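Local coordinates for protein latent form of PPO4 Tyrosinase (Agaricus bisporus var. bisporus H97, PDB 4OUA) that catalyses the o-hydroxylation of monophenols and the oxidation of the resulting o-diphenols to o-quinones at a dicopper centre, the initial step of melanin synthesis, at residues 208-213 and 444-449; 407-412 and 477-482; 522-527 and 543-548. All coordinates share one frame; numbering follows the deposited sequence.

Contact 1 (208-213 and 444-449); sequences LDLEAD and ENYIGS
E211 OE2 is gripped by two hydroxyl groups, Y446 OH and S449 OG. Both are placed as donors to this one carboxylate oxygen, at modelled distances of 2.4 Å that are too short to be taken literally at 2.76 Å resolution, so the exact lengths are doubtful. E211 reaches them with a chain bent by the turn about CB-CG (chi2 -84°). Its carboxyl carbon CD lies in the plane of the Y446 ring, at the edge carrying the hydroxyl, while the carboxylate itself stands across that ring at 86°. L210 covers a face of the same ring: its CD2 is 4.1 Å from the ring centroid and only 11° off the normal, a CH-pi contact, and L210 CG approaches Y446 CD2 at 3.8 Å. The opposite face has G448 N over its rim. Strand 446-451 has a classic beta bulge here, I447 and G448 both facing F431, and this is consistent with Y446 and S449, three residues apart, both turning toward the helical segment. E211 sits at the break between helices 201-210 and 212-224 and packs on F256 of helix 246-258, which carries the copper ligands H250 and H254. S449 OG also has a weak hydrogen bond with N451. Two hydroxyl donors on one buried oxygen would be expected to favour the charged form of E211, so this junction of catalytic and C-terminal domains probably combines hydrogen bonding with apolar packing.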
loop_
_atom_site.group_PDB
_atom_site.type_symbol
_atom_site.label_atom_id
_atom_site.label_comp_id
_atom_site.label_asym_id
_atom_site.label_seq_id
_atom_site.Cartn_x
_atom_site.Cartn_y
_atom_site.Cartn_z
ATOM N N LEU B 208 10.213 10.321 3.615
ATOM C CA LEU B 208 8.754 10.361 3.600
ATOM C C LEU B 208 8.229 11.767 3.325
ATOM O O LEU B 208 7.223 11.941 2.639
ATOM C CB LEU B 208 8.194 9.842 4.927
ATOM C CG LEU B 208 8.472 8.375 5.259
ATOM C CD1 LEU B 208 7.896 8.005 6.619
ATOM C CD2 LEU B 208 7.913 7.465 4.174
ATOM N N ASP B 209 8.918 12.770 3.861
ATOM C CA ASP B 209 8.523 14.159 3.656
ATOM C C ASP B 209 8.684 14.559 2.194
ATOM O O ASP B 209 7.947 15.403 1.684
ATOM C CB ASP B 209 9.344 15.088 4.552
ATOM C CG ASP B 209 9.018 16.550 4.327
ATOM O OD1 ASP B 209 8.101 17.066 5.000
ATOM O OD2 ASP B 209 9.676 17.185 3.477
ATOM N N LEU B 210 9.649 13.936 1.526
ATOM C CA LEU B 210 9.954 14.244 0.134
ATOM C C LEU B 210 8.997 13.543 -0.831
ATOM O O LEU B 210 8.651 14.087 -1.880
ATOM C CB LEU B 210 11.399 13.854 -0.185
ATOM C CG LEU B 210 11.936 14.240 -1.562
ATOM C CD1 LEU B 210 11.980 15.754 -1.721
ATOM C CD2 LEU B 210 13.310 13.631 -1.786
ATOM N N GLU B 211 8.572 12.337 -0.467
ATOM C CA GLU B 211 7.702 11.531 -1.320
ATOM C C GLU B 211 6.220 11.782 -1.043
ATOM O O GLU B 211 5.355 11.069 -1.556
ATOM C CB GLU B 211 8.017 10.044 -1.138
ATOM C CG GLU B 211 9.331 9.594 -1.764
ATOM C CD GLU B 211 9.199 9.276 -3.246
ATOM O OE1 GLU B 211 8.156 9.618 -3.845
ATOM O OE2 GLU B 211 10.138 8.675 -3.810
ATOM N N ALA B 212 5.930 12.798 -0.238
ATOM C CA ALA B 212 4.558 13.076 0.177
ATOM C C ALA B 212 3.664 13.469 -0.998
ATOM O O ALA B 212 2.614 12.865 -1.215
ATOM C CB ALA B 212 4.544 14.167 1.237
ATOM N N ASP B 213 4.082 14.482 -1.751
ATOM C CA ASP B 213 3.286 14.995 -2.861
ATOM C C ASP B 213 3.074 13.935 -3.941
ATOM O O ASP B 213 1.978 13.801 -4.485
ATOM C CB ASP B 213 3.949 16.236 -3.462
ATOM C CG ASP B 213 4.158 17.340 -2.439
ATOM O OD1 ASP B 213 5.234 17.374 -1.803
ATOM O OD2 ASP B 213 3.247 18.176 -2.268
ATOM N N GLU B 444 11.580 20.585 -5.225
ATOM C CA GLU B 444 10.769 20.909 -6.396
ATOM C C GLU B 444 11.350 20.345 -7.701
ATOM O O GLU B 444 10.667 20.285 -8.722
ATOM C CB GLU B 444 10.601 22.420 -6.519
ATOM C CG GLU B 444 9.348 22.850 -7.329
ATOM C CD GLU B 444 8.046 22.555 -6.573
ATOM O OE1 GLU B 444 7.035 22.191 -7.211
ATOM O OE2 GLU B 444 8.035 22.714 -5.330
ATOM N N ASN B 445 12.610 19.929 -7.659
ATOM C CA ASN B 445 13.230 19.267 -8.800
ATOM C C ASN B 445 12.996 17.759 -8.760
ATOM O O ASN B 445 13.323 17.047 -9.706
ATOM C CB ASN B 445 14.734 19.553 -8.845
ATOM C CG ASN B 445 15.055 20.937 -9.382
ATOM O OD1 ASN B 445 15.811 21.696 -8.769
ATOM N ND2 ASN B 445 14.485 21.272 -10.533
ATOM N N TYR B 446 12.421 17.281 -7.661
ATOM C CA TYR B 446 12.168 15.855 -7.486
ATOM C C TYR B 446 10.760 15.478 -7.940
ATOM O O TYR B 446 9.773 15.999 -7.423
ATOM C CB TYR B 446 12.372 15.449 -6.024
ATOM C CG TYR B 446 12.210 13.966 -5.775
ATOM C CD1 TYR B 446 13.210 13.072 -6.128
ATOM C CD2 TYR B 446 11.061 13.460 -5.181
ATOM C CE1 TYR B 446 13.072 11.715 -5.904
ATOM C CE2 TYR B 446 10.913 12.103 -4.952
ATOM C CZ TYR B 446 11.923 11.235 -5.316
ATOM O OH TYR B 446 11.793 9.883 -5.095
ATOM N N ILE B 447 10.676 14.565 -8.903
ATOM C CA ILE B 447 9.393 14.149 -9.464
ATOM C C ILE B 447 8.706 13.103 -8.588
ATOM O O ILE B 447 7.740 13.401 -7.885
ATOM C CB ILE B 447 9.561 13.574 -10.885
ATOM C CG1 ILE B 447 10.403 14.516 -11.748
ATOM C CG2 ILE B 447 8.203 13.316 -11.522
ATOM C CD1 ILE B 447 9.788 15.884 -11.942
ATOM N N GLY B 448 9.212 11.876 -8.643
ATOM C CA GLY B 448 8.668 10.783 -7.859
ATOM C C GLY B 448 9.531 9.542 -7.982
ATOM O O GLY B 448 10.698 9.626 -8.366
ATOM N N SER B 449 8.959 8.386 -7.661
ATOM C CA SER B 449 9.699 7.133 -7.741
ATOM C C SER B 449 8.780 5.936 -7.954
ATOM O O SER B 449 7.601 5.971 -7.602
ATOM C CB SER B 449 10.535 6.924 -6.476
ATOM O OG SER B 449 9.710 6.807 -5.329
#

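Contact 2 (407-412 and 477-482); sequences LKMFDW and HLDRFI
W412 holds the turn at 477-479 through its backbone: L478 N donates to W412 O over 3.2 Å with an N-H...O angle of 151°. The reverse link is poorer, W412 N reaching D479 OD2 at 3.5 Å in a weak bond. On the apolar side I482 CD1 lies 3.5 Å from W412 CD1, the isoleucine side chain crossing that of the tryptophan at about a right angle, and W412 CB meets L478 CB at 4.3 Å. The carboxylates of D411 and D479 come together nearly coplanar, their planes 17° apart, with D411 OD1 2.6 Å from D479 OD2. This is where edge strand 471-477 of the antiparallel sheet, neighbour of strand 407-419, ends and turns into helix 479-485. L478 stands at the N-cap position, and its carbonyl oxygen takes the amide of I482, which places I482 one turn on, beside W412. D479 CG lies anti to its own carbonyl carbon (chi1 -51°), and its carboxylate thereby comes to the W412 amide. Farther out, K397 of helix 388-397 forms a salt bridge with D411 OD1 and a long, weak ion pair with D479 OD1, bringing positive charge to the two acids. W412 NE1 is hydrogen-bonded to F489 O, and the indole packs on V494 of helix 491-500.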
loop_
_atom_site.group_PDB
_atom_site.type_symbol
_atom_site.label_atom_id
_atom_site.label_comp_id
_atom_site.label_asym_id
_atom_site.label_seq_id
_atom_site.Cartn_x
_atom_site.Cartn_y
_atom_site.Cartn_z
ATOM N N LEU B 407 -14.009 21.299 -21.136
ATOM C CA LEU B 407 -12.594 21.554 -20.902
ATOM C C LEU B 407 -11.747 20.438 -21.498
ATOM O O LEU B 407 -12.189 19.293 -21.590
ATOM C CB LEU B 407 -12.321 21.698 -19.405
ATOM C CG LEU B 407 -13.224 22.695 -18.678
ATOM C CD1 LEU B 407 -12.947 22.687 -17.181
ATOM C CD2 LEU B 407 -13.052 24.093 -19.256
ATOM N N LYS B 408 -10.532 20.774 -21.907
ATOM C CA LYS B 408 -9.646 19.796 -22.522
ATOM C C LYS B 408 -8.208 19.973 -22.051
ATOM O O LYS B 408 -7.718 21.095 -21.932
ATOM C CB LYS B 408 -9.716 19.897 -24.047
ATOM N N MET B 409 -7.543 18.856 -21.774
ATOM C CA MET B 409 -6.133 18.871 -21.404
ATOM C C MET B 409 -5.538 17.474 -21.521
ATOM O O MET B 409 -6.251 16.475 -21.425
ATOM C CB MET B 409 -5.943 19.395 -19.979
ATOM C CG MET B 409 -6.066 18.321 -18.911
ATOM S SD MET B 409 -5.121 18.688 -17.417
ATOM C CE MET B 409 -5.310 17.151 -16.520
ATOM N N PHE B 410 -4.228 17.411 -21.734
ATOM C CA PHE B 410 -3.520 16.138 -21.782
ATOM C C PHE B 410 -3.004 15.762 -20.398
ATOM O O PHE B 410 -2.359 16.568 -19.728
ATOM C CB PHE B 410 -2.361 16.199 -22.778
ATOM C CG PHE B 410 -2.765 15.937 -24.202
ATOM C CD1 PHE B 410 -2.566 14.691 -24.773
ATOM C CD2 PHE B 410 -3.344 16.935 -24.970
ATOM C CE1 PHE B 410 -2.934 14.445 -26.083
ATOM C CE2 PHE B 410 -3.716 16.694 -26.281
ATOM C CZ PHE B 410 -3.510 15.446 -26.838
ATOM N N ASP B 411 -3.298 14.537 -19.975
ATOM C CA ASP B 411 -2.832 14.039 -18.685
ATOM C C ASP B 411 -1.489 13.332 -18.839
ATOM O O ASP B 411 -1.413 12.238 -19.399
ATOM C CB ASP B 411 -3.867 13.096 -18.070
ATOM C CG ASP B 411 -3.498 12.661 -16.667
ATOM O OD1 ASP B 411 -2.887 13.464 -15.932
ATOM O OD2 ASP B 411 -3.823 11.513 -16.298
ATOM N N TRP B 412 -0.432 13.961 -18.337
ATOM C CA TRP B 412 0.921 13.446 -18.525
ATOM C C TRP B 412 1.387 12.586 -17.358
ATOM O O TRP B 412 1.286 12.983 -16.197
ATOM C CB TRP B 412 1.901 14.602 -18.739
ATOM C CG TRP B 412 1.543 15.467 -19.906
ATOM C CD1 TRP B 412 0.866 16.652 -19.871
ATOM C CD2 TRP B 412 1.833 15.210 -21.285
ATOM N NE1 TRP B 412 0.723 17.151 -21.142
ATOM C CE2 TRP B 412 1.307 16.285 -22.028
ATOM C CE3 TRP B 412 2.489 14.177 -21.961
ATOM C CZ2 TRP B 412 1.414 16.355 -23.416
ATOM C CZ3 TRP B 412 2.596 14.249 -23.337
ATOM C CH2 TRP B 412 2.062 15.330 -24.050
ATOM N N HIS B 477 3.387 10.845 -12.076
ATOM C CA HIS B 477 2.642 11.946 -12.681
ATOM C C HIS B 477 3.467 13.225 -12.801
ATOM O O HIS B 477 4.396 13.454 -12.029
ATOM C CB HIS B 477 1.371 12.212 -11.874
ATOM C CG HIS B 477 0.532 10.993 -11.663
ATOM N ND1 HIS B 477 -0.363 10.532 -12.606
ATOM C CD2 HIS B 477 0.456 10.131 -10.621
ATOM C CE1 HIS B 477 -0.956 9.443 -12.152
ATOM N NE2 HIS B 477 -0.479 9.179 -10.950
ATOM N N LEU B 478 3.110 14.057 -13.776
ATOM C CA LEU B 478 3.879 15.259 -14.087
ATOM C C LEU B 478 3.008 16.510 -14.114
ATOM O O LEU B 478 3.512 17.619 -14.293
ATOM C CB LEU B 478 4.581 15.099 -15.436
ATOM C CG LEU B 478 5.374 13.813 -15.660
ATOM C CD1 LEU B 478 5.891 13.757 -17.089
ATOM C CD2 LEU B 478 6.517 13.709 -14.666
ATOM N N ASP B 479 1.704 16.321 -13.934
ATOM C CA ASP B 479 0.721 17.392 -14.090
ATOM C C ASP B 479 1.065 18.662 -13.316
ATOM O O ASP B 479 1.179 19.740 -13.896
ATOM C CB ASP B 479 -0.660 16.895 -13.660
ATOM C CG ASP B 479 -1.038 15.586 -14.320
ATOM O OD1 ASP B 479 -0.835 14.523 -13.694
ATOM O OD2 ASP B 479 -1.532 15.622 -15.467
ATOM N N ARG B 480 1.230 18.530 -12.005
ATOM C CA ARG B 480 1.470 19.685 -11.150
ATOM C C ARG B 480 2.827 20.340 -11.416
ATOM O O ARG B 480 3.042 21.497 -11.056
ATOM C CB ARG B 480 1.353 19.280 -9.680
ATOM C CG ARG B 480 2.050 17.979 -9.344
ATOM C CD ARG B 480 1.698 17.510 -7.943
ATOM N NE ARG B 480 2.505 16.359 -7.557
ATOM C CZ ARG B 480 3.699 16.451 -6.980
ATOM N NH1 ARG B 480 4.218 17.642 -6.714
ATOM N NH2 ARG B 480 4.371 15.353 -6.667
ATOM N N PHE B 481 3.735 19.601 -12.046
ATOM C CA PHE B 481 5.026 20.158 -12.433
ATOM C C PHE B 481 4.883 21.034 -13.670
ATOM O O PHE B 481 5.405 22.148 -13.724
ATOM C CB PHE B 481 6.045 19.049 -12.697
ATOM C CG PHE B 481 6.615 18.441 -11.451
ATOM C CD1 PHE B 481 7.674 19.044 -10.793
ATOM C CD2 PHE B 481 6.097 17.265 -10.939
ATOM C CE1 PHE B 481 8.201 18.488 -9.646
ATOM C CE2 PHE B 481 6.621 16.704 -9.792
ATOM C CZ PHE B 481 7.674 17.316 -9.145
ATOM N N ILE B 482 4.173 20.514 -14.664
ATOM C CA ILE B 482 3.928 21.247 -15.898
ATOM C C ILE B 482 3.062 22.472 -15.631
ATOM O O ILE B 482 3.276 23.534 -16.214
ATOM C CB ILE B 482 3.254 20.349 -16.951
ATOM C CG1 ILE B 482 4.119 19.116 -17.222
ATOM C CG2 ILE B 482 2.995 21.127 -18.234
ATOM C CD1 ILE B 482 3.509 18.142 -18.201
#

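Contact 3 (522-527 and 543-548); sequences RVQGRP and IPIVNF
A beta hairpin made by strands 520-530 and 538-548 pairs V523 with F548 and G525 with V546 in antiparallel hydrogen-bonded pairs, with Q524 and N547 as the non-hydrogen-bonded pair between them. The first pair is closed by V523 N to F548 O at 2.7 Å and F548 N to V523 O at 2.8 Å; the second by G525 N to V546 O at 2.7 Å and V546 N to G525 O at 3.1 Å. V523 and F548 project to one face of the sheet, where their CB atoms are 4.1 Å apart; V546 lies on that face too, its CG1 over the rim of the F548 ring.

The other face, with Q524 and N547, is polar at this point. R522 CG lies between the backbone N and the carbonyl carbon (chi1 69°), and from there the chain runs extended to NE, alongside the asparagine. R522 NE then donates to N547 OD1 at 2.9 Å, nearly straight at 168°. The acceptor is in the guanidinium plane, whereas the donor stands 47° out of the amide carbonyl plane. R522 NH2 also makes a weak bond to Q524 OE1 within its own strand, so the arginine serves two amide oxygens that are both acceptors and cannot bond each other. Toward residue 543 the regular pairing gives way to apolar contact: I545 CG2 lies against the Q524 chain and P527 CG meets I543 CB at 3.7 Å.

Strand 538-548 is one of the two outermost strands of the four-stranded sheet within the chain. Strand 520-530 is hydrogen-bonded along its far edge to strand 407-419, whose F410 touches P527, I543 and V546, while the F548 ring stacks on H495 of helix 491-500.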
loop_
_atom_site.group_PDB
_atom_site.type_symbol
_atom_site.label_atom_id
_atom_site.label_comp_id
_atom_site.label_asym_id
_atom_site.label_seq_id
_atom_site.Cartn_x
_atom_site.Cartn_y
_atom_site.Cartn_z
ATOM N N ARG B 522 8.911 5.676 -20.558
ATOM C CA ARG B 522 8.438 6.633 -21.547
ATOM C C ARG B 522 7.473 7.628 -20.914
ATOM O O ARG B 522 6.873 7.350 -19.877
ATOM C CB ARG B 522 7.760 5.908 -22.713
ATOM C CG ARG B 522 6.433 5.253 -22.356
ATOM C CD ARG B 522 5.875 4.458 -23.526
ATOM N NE ARG B 522 4.456 4.152 -23.363
ATOM C CZ ARG B 522 3.986 3.053 -22.779
ATOM N NH1 ARG B 522 4.822 2.144 -22.295
ATOM N NH2 ARG B 522 2.675 2.865 -22.678
ATOM N N VAL B 523 7.331 8.790 -21.540
ATOM C CA VAL B 523 6.371 9.789 -21.087
ATOM C C VAL B 523 5.092 9.701 -21.911
ATOM O O VAL B 523 5.082 10.036 -23.094
ATOM C CB VAL B 523 6.946 11.213 -21.182
ATOM C CG1 VAL B 523 5.853 12.242 -20.950
ATOM C CG2 VAL B 523 8.078 11.393 -20.186
ATOM N N GLN B 524 4.013 9.248 -21.282
ATOM C CA GLN B 524 2.752 9.050 -21.987
ATOM C C GLN B 524 1.729 10.133 -21.655
ATOM O O GLN B 524 1.363 10.321 -20.495
ATOM C CB GLN B 524 2.174 7.670 -21.662
ATOM C CG GLN B 524 0.816 7.400 -22.290
ATOM C CD GLN B 524 0.328 5.987 -22.037
ATOM O OE1 GLN B 524 1.123 5.050 -21.949
ATOM N NE2 GLN B 524 -0.985 5.826 -21.915
ATOM N N GLY B 525 1.272 10.839 -22.685
ATOM C CA GLY B 525 0.240 11.850 -22.530
ATOM C C GLY B 525 -1.117 11.331 -22.967
ATOM O O GLY B 525 -1.213 10.524 -23.892
ATOM N N ARG B 526 -2.172 11.795 -22.304
ATOM C CA ARG B 526 -3.519 11.299 -22.564
ATOM C C ARG B 526 -4.536 12.420 -22.750
ATOM O O ARG B 526 -4.659 13.301 -21.900
ATOM C CB ARG B 526 -3.974 10.383 -21.428
ATOM C CG ARG B 526 -3.323 9.012 -21.434
ATOM C CD ARG B 526 -3.788 8.184 -20.251
ATOM N NE ARG B 526 -5.244 8.158 -20.136
ATOM C CZ ARG B 526 -6.022 7.219 -20.667
ATOM N NH1 ARG B 526 -5.485 6.219 -21.354
ATOM N NH2 ARG B 526 -7.338 7.278 -20.508
ATOM N N PRO B 527 -5.276 12.381 -23.870
ATOM C CA PRO B 527 -6.326 13.356 -24.181
ATOM C C PRO B 527 -7.547 13.191 -23.283
ATOM O O PRO B 527 -8.318 12.250 -23.464
ATOM C CB PRO B 527 -6.685 13.039 -25.640
ATOM C CG PRO B 527 -5.566 12.182 -26.152
ATOM C CD PRO B 527 -5.079 11.420 -24.966
ATOM N N ILE B 543 -8.599 11.538 -30.336
ATOM C CA ILE B 543 -7.184 11.890 -30.371
ATOM C C ILE B 543 -6.307 10.729 -29.909
ATOM O O ILE B 543 -6.541 10.153 -28.847
ATOM C CB ILE B 543 -6.892 13.122 -29.494
ATOM C CG1 ILE B 543 -7.867 14.254 -29.827
ATOM C CG2 ILE B 543 -5.452 13.575 -29.672
ATOM C CD1 ILE B 543 -7.658 15.506 -29.004
ATOM N N PRO B 544 -5.286 10.389 -30.711
ATOM C CA PRO B 544 -4.382 9.271 -30.417
ATOM C C PRO B 544 -3.497 9.536 -29.202
ATOM O O PRO B 544 -3.117 10.682 -28.956
ATOM C CB PRO B 544 -3.540 9.159 -31.691
ATOM C CG PRO B 544 -3.550 10.534 -32.262
ATOM C CD PRO B 544 -4.912 11.089 -31.953
ATOM N N ILE B 545 -3.179 8.485 -28.454
ATOM C CA ILE B 545 -2.329 8.608 -27.275
ATOM C C ILE B 545 -0.932 9.085 -27.662
ATOM O O ILE B 545 -0.410 8.717 -28.715
ATOM C CB ILE B 545 -2.213 7.269 -26.515
ATOM C CG1 ILE B 545 -3.598 6.676 -26.244
ATOM C CG2 ILE B 545 -1.444 7.456 -25.216
ATOM C CD1 ILE B 545 -4.437 7.490 -25.284
ATOM N N VAL B 546 -0.332 9.907 -26.809
ATOM C CA VAL B 546 1.007 10.425 -27.065
ATOM C C VAL B 546 2.050 9.715 -26.205
ATOM O O VAL B 546 1.872 9.565 -24.998
ATOM C CB VAL B 546 1.083 11.939 -26.800
ATOM C CG1 VAL B 546 2.496 12.448 -27.031
ATOM C CG2 VAL B 546 0.093 12.680 -27.682
ATOM N N ASN B 547 3.136 9.280 -26.836
ATOM C CA ASN B 547 4.215 8.608 -26.120
ATOM C C ASN B 547 5.591 9.137 -26.513
ATOM O O ASN B 547 5.956 9.135 -27.688
ATOM C CB ASN B 547 4.152 7.098 -26.360
ATOM C CG ASN B 547 2.892 6.470 -25.800
ATOM O OD1 ASN B 547 2.821 6.146 -24.613
ATOM N ND2 ASN B 547 1.891 6.290 -26.652
ATOM N N PHE B 548 6.349 9.590 -25.519
ATOM C CA PHE B 548 7.702 10.081 -25.746
ATOM C C PHE B 548 8.734 9.154 -25.114
ATOM O O PHE B 548 8.641 8.821 -23.933
ATOM C CB PHE B 548 7.861 11.496 -25.187
ATOM C CG PHE B 548 7.044 12.528 -25.908
ATOM C CD1 PHE B 548 6.705 12.356 -27.240
ATOM C CD2 PHE B 548 6.615 13.672 -25.254
ATOM C CE1 PHE B 548 5.953 13.307 -27.907
ATOM C CE2 PHE B 548 5.861 14.625 -25.916
ATOM C CZ PHE B 548 5.531 14.443 -27.243
#

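How the contacts relate
Contacts 1 and 2 are buried, contact 3 only partly so, with P544 and its neighbours exposed at the outer strand. Contacts 2 and 3 share one antiparallel sheet: strands 407-419 and 520-530 are adjacent, D411 N probably bonding to R526 O at 2.7 Å. Contact 1 instead joins helices of the central domain to a strand of another sheet, and meets contact 2 by packing, as where I447 CG2 touches L478 CD2 at 3.6 Å. Contacts 1 and 3 do not touch. Chemistry follows place: side-chain hydroxyls on a carboxylate between domains, paired acids near a lysine at a strand-to-helix junction, and mainly backbone bonding in the hairpin.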